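Local atomic coordinates of [Ribosomal protein bS18]-alanine N-acetyltransferase (Escherichia coli O157:H7, PDB entry 5ISV), a protein that probably transfers the acetyl group of acetyl-CoA to the N-terminal alanine of ribosomal protein bS18. Residues D62-L66 against G96-L102; F120-R126 against D138-L144. All coordinates share one frame. Residues are numbered along the deposited sequence.

Coming from the N terminus, the chain reaches strand 63-71, passes through helix 80-94 and returns as strand 99-105; contact 1 closes this beta-alpha-beta loop by setting D62-L66 beside G96-L102. Helix 109-117 then leads to strand 121-129, and contact 2 closes a shorter loop, a hairpin in which F120-R126 meets D138-L144. The two follow in series, neither nesting nor crossing. They join sideways in one mixed sheet, because strand 136-145 inserts between 99-105 and 121-129: L100 O lies 2.8 Å from L144 N and L102 O 2.9 Å from M142 N, both probable hydrogen bonds. F120 adds packing, its CE2 3.5 Å from L102 CD2.

Contact 1: D62-L66 against G96-L102; sequences DEATL and GVATLWL
This is the parallel strand pair of a beta-alpha-beta unit in the GNAT fold: the axes of strands 63-66 and 99-102 approach to 4.5 Å at closest, 25° between their directions, with helix 80-94 as the connection. G96 leaves that helix with positive phi (78°) in a Schellman motif, and V97 and A98 lead into the second strand. Register pairs E63 with T99, A64 with L100 and T65 with W101. Four backbone bonds hold it. A98 N donates to D62 O at 2.7 Å; A64 then uses both its polar atoms, N to T99 O at 3.0 Å and O from W101 N at 2.9 Å; L66 N reaches W101 O at 2.8 Å. Other backbone polar groups are met by the flanking strands: T65 bonds to Q58 in strand 50-60, L100 to L144 and L102 to M142 in strand 136-145. A98 bonds to I146 and V97 O to S147 OG, just past that strand. A64 and L100 point to the face covered by helix 80-94, where L92 touches both; L100, with chi1 t and chi2 p, brings CD1 to 3.8 Å from A64 CB. Further along, L66 CB lies 3.9 Å from L102 CB. E63, T65, T99 and W101 take the other face. There W101 (chi1 m, chi2 82°) lays its indole back toward T99 (chi1 p), so that NE1 makes a weak hydrogen bond to T99 OG1 at 3.0 Å.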
loop_
_atom_site.group_PDB
_atom_site.type_symbol
_atom_site.label_atom_id
_atom_site.label_comp_id
_atom_site.label_asym_id
_atom_site.label_seq_id
_atom_site.Cartn_x
_atom_site.Cartn_y
_atom_site.Cartn_z
ATOM N N ASP A 62 -11.993 7.087 9.288
ATOM C CA ASP A 62 -12.408 5.876 8.575
ATOM C C ASP A 62 -11.863 5.824 7.134
ATOM O O ASP A 62 -12.440 5.140 6.283
ATOM C CB ASP A 62 -13.942 5.766 8.543
ATOM C CG ASP A 62 -14.605 6.918 7.802
ATOM O OD1 ASP A 62 -13.913 7.903 7.493
ATOM O OD2 ASP A 62 -15.803 6.793 7.508
ATOM N N GLU A 63 -10.755 6.506 6.871
ATOM C CA GLU A 63 -10.113 6.512 5.566
ATOM C C GLU A 63 -8.649 6.149 5.654
ATOM O O GLU A 63 -7.889 6.739 6.402
ATOM C CB GLU A 63 -10.269 7.887 4.935
ATOM C CG GLU A 63 -11.730 8.274 4.721
ATOM C CD GLU A 63 -11.922 9.709 4.300
ATOM O OE1 GLU A 63 -11.000 10.556 4.448
ATOM O OE2 GLU A 63 -13.033 9.975 3.843
ATOM N N ALA A 64 -8.255 5.214 4.804
ATOM C CA ALA A 64 -6.883 4.736 4.798
ATOM C C ALA A 64 -6.194 5.138 3.508
ATOM O O ALA A 64 -6.824 5.195 2.458
ATOM C CB ALA A 64 -6.855 3.218 4.961
ATOM N N THR A 65 -4.910 5.471 3.587
ATOM C CA THR A 65 -4.125 5.819 2.442
ATOM C C THR A 65 -2.835 4.987 2.443
ATOM O O THR A 65 -2.061 5.050 3.394
ATOM C CB THR A 65 -3.781 7.316 2.454
ATOM O OG1 THR A 65 -5.007 8.056 2.387
ATOM C CG2 THR A 65 -2.953 7.684 1.277
ATOM N N LEU A 66 -2.598 4.302 1.323
ATOM C CA LEU A 66 -1.373 3.516 1.126
ATOM C C LEU A 66 -0.262 4.497 0.714
ATOM O O LEU A 66 -0.344 5.134 -0.362
ATOM C CB LEU A 66 -1.588 2.458 0.045
ATOM C CG LEU A 66 -0.418 1.512 -0.221
ATOM C CD1 LEU A 66 -0.165 0.566 0.938
ATOM C CD2 LEU A 66 -0.691 0.773 -1.529
ATOM N N GLY A 96 -13.966 -1.312 10.076
ATOM C CA GLY A 96 -15.029 -0.446 9.581
ATOM C C GLY A 96 -14.531 0.692 8.720
ATOM O O GLY A 96 -15.271 1.634 8.454
ATOM N N VAL A 97 -13.309 0.604 8.210
ATOM C CA VAL A 97 -12.756 1.670 7.366
ATOM C C VAL A 97 -13.533 1.725 6.057
ATOM O O VAL A 97 -13.878 0.689 5.474
ATOM C CB VAL A 97 -11.253 1.410 7.118
ATOM C CG1 VAL A 97 -10.673 2.224 5.986
ATOM C CG2 VAL A 97 -10.469 1.625 8.411
ATOM N N ALA A 98 -13.883 2.934 5.634
ATOM C CA ALA A 98 -14.746 3.123 4.468
ATOM C C ALA A 98 -14.059 2.992 3.127
ATOM O O ALA A 98 -14.637 2.430 2.190
ATOM C CB ALA A 98 -15.416 4.471 4.556
ATOM N N THR A 99 -12.858 3.557 3.002
ATOM C CA THR A 99 -12.126 3.540 1.736
ATOM C C THR A 99 -10.655 3.358 1.988
ATOM O O THR A 99 -10.172 3.650 3.098
ATOM C CB THR A 99 -12.308 4.859 0.949
ATOM O OG1 THR A 99 -11.904 5.948 1.789
ATOM C CG2 THR A 99 -13.751 5.057 0.504
ATOM N N LEU A 100 -9.987 2.808 0.965
ATOM C CA LEU A 100 -8.529 2.775 0.870
ATOM C C LEU A 100 -8.131 3.499 -0.434
ATOM O O LEU A 100 -8.603 3.158 -1.507
ATOM C CB LEU A 100 -8.021 1.326 0.879
ATOM C CG LEU A 100 -6.550 1.106 0.565
ATOM C CD1 LEU A 100 -5.647 1.760 1.623
ATOM C CD2 LEU A 100 -6.251 -0.399 0.553
ATOM N N TRP A 101 -7.189 4.412 -0.320
ATOM C CA TRP A 101 -6.671 5.221 -1.432
ATOM C C TRP A 101 -5.203 4.901 -1.685
ATOM O O TRP A 101 -4.459 4.598 -0.759
ATOM C CB TRP A 101 -6.726 6.727 -1.036
ATOM C CG TRP A 101 -8.065 7.214 -0.774
ATOM C CD1 TRP A 101 -8.788 7.089 0.385
ATOM C CD2 TRP A 101 -8.904 7.893 -1.707
ATOM N NE1 TRP A 101 -10.030 7.635 0.217
ATOM C CE2 TRP A 101 -10.131 8.122 -1.065
ATOM C CE3 TRP A 101 -8.749 8.306 -3.036
ATOM C CZ2 TRP A 101 -11.181 8.814 -1.686
ATOM C CZ3 TRP A 101 -9.820 8.988 -3.665
ATOM C CH2 TRP A 101 -11.007 9.216 -2.998
ATOM N N LEU A 102 -4.790 5.016 -2.923
ATOM C CA LEU A 102 -3.360 4.914 -3.281
ATOM C C LEU A 102 -3.068 5.747 -4.498
ATOM O O LEU A 102 -3.992 6.217 -5.179
ATOM C CB LEU A 102 -2.916 3.442 -3.539
ATOM C CG LEU A 102 -3.606 2.693 -4.675
ATOM C CD1 LEU A 102 -3.052 3.002 -6.067
ATOM C CD2 LEU A 102 -3.486 1.178 -4.439
#

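Contact 2: F120-R126 against D138-L144; sequences FNEATIR and DAIIMAL
Strands 121-126 and 138-144 run antiparallel, 4.4 Å apart at closest and 138° between their directions. N121 with A143, T124 with I141 and R126 with A139 are hydrogen-bonded pairs; E122 with M142 and I125 with I140 are non-hydrogen-bonded. A123, with phi/psi of -96/-44°, is the extra residue of a classic bulge: A123 N bonds I141 O at 2.8 Å, T124 N weakly to the same oxygen at 3.4 Å, and I141 N returns to T124 O at 2.9 Å. N121 N donates to A143 O and A143 N to N121 O, both at 2.9 Å; R126 N to A139 O (2.9 Å) and A139 N to R126 O (3.1 Å) close the other end. F120 (chi1 m, chi2 84°) lays a ring face under L144, whose CB stands 3.6 Å from the ring centroid, a CH-pi contact; the same ring meets that of Y115, the predicted proton donor. Water 1 joins N121 ND2 (2.4 Å) to A143 O (3.1 Å). On the face of E122, I125, I140 and M142, E122 is extended (t, t), its CG 3.7 Å from I140 CG2, while I140 (m, m) sets CD1 3.9 Å from I125 CG1. Across the sheet, R126 (m, t, p) stretches over I141 (m, p), CD to CD1 3.3 Å, and its NH1 makes a salt bridge with OE2 of E103, the predicted proton acceptor. D138 OD1 accepts from N128 N. Together these make the C-terminal beta hairpin of a GNAT acetyltransferase, bulged and flanking the probable catalytic residues.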
loop_
_atom_site.group_PDB
_atom_site.type_symbol
_atom_site.label_atom_id
_atom_site.label_comp_id
_atom_site.label_asym_id
_atom_site.label_seq_id
_atom_site.Cartn_x
_atom_site.Cartn_y
_atom_site.Cartn_z
ATOM N N PHE A 120 -10.249 -1.646 -7.067
ATOM C CA PHE A 120 -9.914 -0.190 -7.100
ATOM C C PHE A 120 -10.454 0.471 -8.384
ATOM O O PHE A 120 -10.423 -0.140 -9.440
ATOM C CB PHE A 120 -8.403 0.037 -7.038
ATOM C CG PHE A 120 -7.783 -0.146 -5.668
ATOM C CD1 PHE A 120 -7.409 -1.415 -5.197
ATOM C CD2 PHE A 120 -7.496 0.963 -4.859
ATOM C CE1 PHE A 120 -6.820 -1.536 -3.961
ATOM C CE2 PHE A 120 -6.907 0.812 -3.630
ATOM C CZ PHE A 120 -6.548 -0.427 -3.178
ATOM N N ASN A 121 -10.901 1.726 -8.259
ATOM C CA ASN A 121 -11.386 2.534 -9.382
ATOM C C ASN A 121 -10.453 3.731 -9.478
ATOM O O ASN A 121 -10.058 4.255 -8.455
ATOM C CB ASN A 121 -12.786 3.074 -9.092
ATOM C CG ASN A 121 -13.748 2.004 -8.612
ATOM O OD1 ASN A 121 -14.114 1.114 -9.370
ATOM N ND2 ASN A 121 -14.138 2.065 -7.334
ATOM N N GLU A 122 -10.137 4.186 -10.680
ATOM C CA GLU A 122 -9.466 5.495 -10.865
ATOM C C GLU A 122 -10.385 6.615 -10.355
ATOM O O GLU A 122 -11.518 6.715 -10.805
ATOM C CB GLU A 122 -9.172 5.724 -12.350
ATOM C CG GLU A 122 -8.519 7.062 -12.670
ATOM C CD GLU A 122 -8.235 7.221 -14.148
ATOM O OE1 GLU A 122 -7.441 6.426 -14.685
ATOM O OE2 GLU A 122 -8.812 8.135 -14.772
ATOM N N ALA A 123 -9.890 7.432 -9.428
ATOM C CA ALA A 123 -10.641 8.534 -8.870
ATOM C C ALA A 123 -10.276 9.792 -9.631
ATOM O O ALA A 123 -11.137 10.579 -9.944
ATOM C CB ALA A 123 -10.333 8.691 -7.380
ATOM N N THR A 124 -8.997 9.994 -9.880
ATOM C CA THR A 124 -8.492 11.146 -10.570
ATOM C C THR A 124 -7.065 10.937 -11.056
ATOM O O THR A 124 -6.410 9.964 -10.714
ATOM C CB THR A 124 -8.612 12.422 -9.721
ATOM O OG1 THR A 124 -8.340 13.539 -10.571
ATOM C CG2 THR A 124 -7.679 12.451 -8.557
ATOM N N ILE A 125 -6.610 11.853 -11.881
ATOM C CA ILE A 125 -5.291 11.854 -12.472
ATOM C C ILE A 125 -4.598 13.117 -12.026
ATOM O O ILE A 125 -5.248 14.154 -11.918
ATOM C CB ILE A 125 -5.347 11.758 -14.012
ATOM C CG1 ILE A 125 -5.961 10.432 -14.438
ATOM C CG2 ILE A 125 -3.961 11.905 -14.635
ATOM C CD1 ILE A 125 -6.331 10.379 -15.898
ATOM N N ARG A 126 -3.284 13.049 -11.787
ATOM C CA ARG A 126 -2.497 14.273 -11.476
ATOM C C ARG A 126 -1.460 14.410 -12.555
ATOM O O ARG A 126 -0.524 13.613 -12.623
ATOM C CB ARG A 126 -1.854 14.145 -10.113
ATOM C CG ARG A 126 -2.834 13.671 -9.064
ATOM C CD ARG A 126 -2.182 13.598 -7.711
ATOM N NE ARG A 126 -2.013 14.948 -7.200
ATOM C CZ ARG A 126 -1.574 15.260 -5.999
ATOM N NH1 ARG A 126 -1.195 14.330 -5.113
ATOM N NH2 ARG A 126 -1.486 16.556 -5.698
ATOM N N ASP A 138 2.332 11.120 -15.144
ATOM C CA ASP A 138 1.137 11.294 -14.359
ATOM C C ASP A 138 1.100 10.318 -13.187
ATOM O O ASP A 138 1.682 9.200 -13.226
ATOM C CB ASP A 138 -0.109 11.088 -15.211
ATOM C CG ASP A 138 -0.271 12.119 -16.353
ATOM O OD1 ASP A 138 0.485 13.116 -16.469
ATOM O OD2 ASP A 138 -1.168 11.871 -17.178
ATOM N N ALA A 139 0.411 10.735 -12.147
ATOM C CA ALA A 139 -0.033 9.889 -11.048
ATOM C C ALA A 139 -1.492 9.550 -11.257
ATOM O O ALA A 139 -2.274 10.380 -11.720
ATOM C CB ALA A 139 0.132 10.617 -9.735
ATOM N N ILE A 140 -1.858 8.300 -10.989
ATOM C CA ILE A 140 -3.252 7.887 -10.997
ATOM C C ILE A 140 -3.608 7.702 -9.554
ATOM O O ILE A 140 -2.932 6.919 -8.851
ATOM C CB ILE A 140 -3.494 6.544 -11.747
ATOM C CG1 ILE A 140 -2.859 6.549 -13.139
ATOM C CG2 ILE A 140 -4.979 6.238 -11.811
ATOM C CD1 ILE A 140 -3.348 7.628 -14.061
ATOM N N ILE A 141 -4.643 8.350 -9.081
ATOM C CA ILE A 141 -5.168 8.180 -7.739
ATOM C C ILE A 141 -6.278 7.158 -7.876
ATOM O O ILE A 141 -7.194 7.313 -8.678
ATOM C CB ILE A 141 -5.722 9.498 -7.144
ATOM C CG1 ILE A 141 -4.578 10.465 -6.889
ATOM C CG2 ILE A 141 -6.374 9.242 -5.797
ATOM C CD1 ILE A 141 -3.538 10.600 -7.960
ATOM N N MET A 142 -6.170 6.080 -7.107
ATOM C CA MET A 142 -7.189 5.035 -7.089
ATOM C C MET A 142 -7.834 4.900 -5.716
ATOM O O MET A 142 -7.171 5.091 -4.672
ATOM C CB MET A 142 -6.586 3.699 -7.567
ATOM C CG MET A 142 -5.762 3.814 -8.842
ATOM S SD MET A 142 -5.257 2.223 -9.513
ATOM C CE MET A 142 -6.785 1.702 -10.245
ATOM N N ALA A 143 -9.108 4.515 -5.727
ATOM C CA ALA A 143 -9.890 4.326 -4.494
ATOM C C ALA A 143 -10.609 2.963 -4.482
ATOM O O ALA A 143 -11.169 2.540 -5.478
ATOM C CB ALA A 143 -10.917 5.465 -4.349
ATOM N N LEU A 144 -10.587 2.320 -3.327
ATOM C CA LEU A 144 -11.297 1.092 -3.086
ATOM C C LEU A 144 -12.308 1.293 -1.951
ATOM O O LEU A 144 -11.934 1.522 -0.819
ATOM C CB LEU A 144 -10.313 0.010 -2.717
ATOM C CG LEU A 144 -10.990 -1.304 -2.291
ATOM C CD1 LEU A 144 -11.715 -1.979 -3.439
ATOM C CD2 LEU A 144 -9.960 -2.275 -1.723
HETATM O O HOH W 1 -13.813 4.085 -5.998
#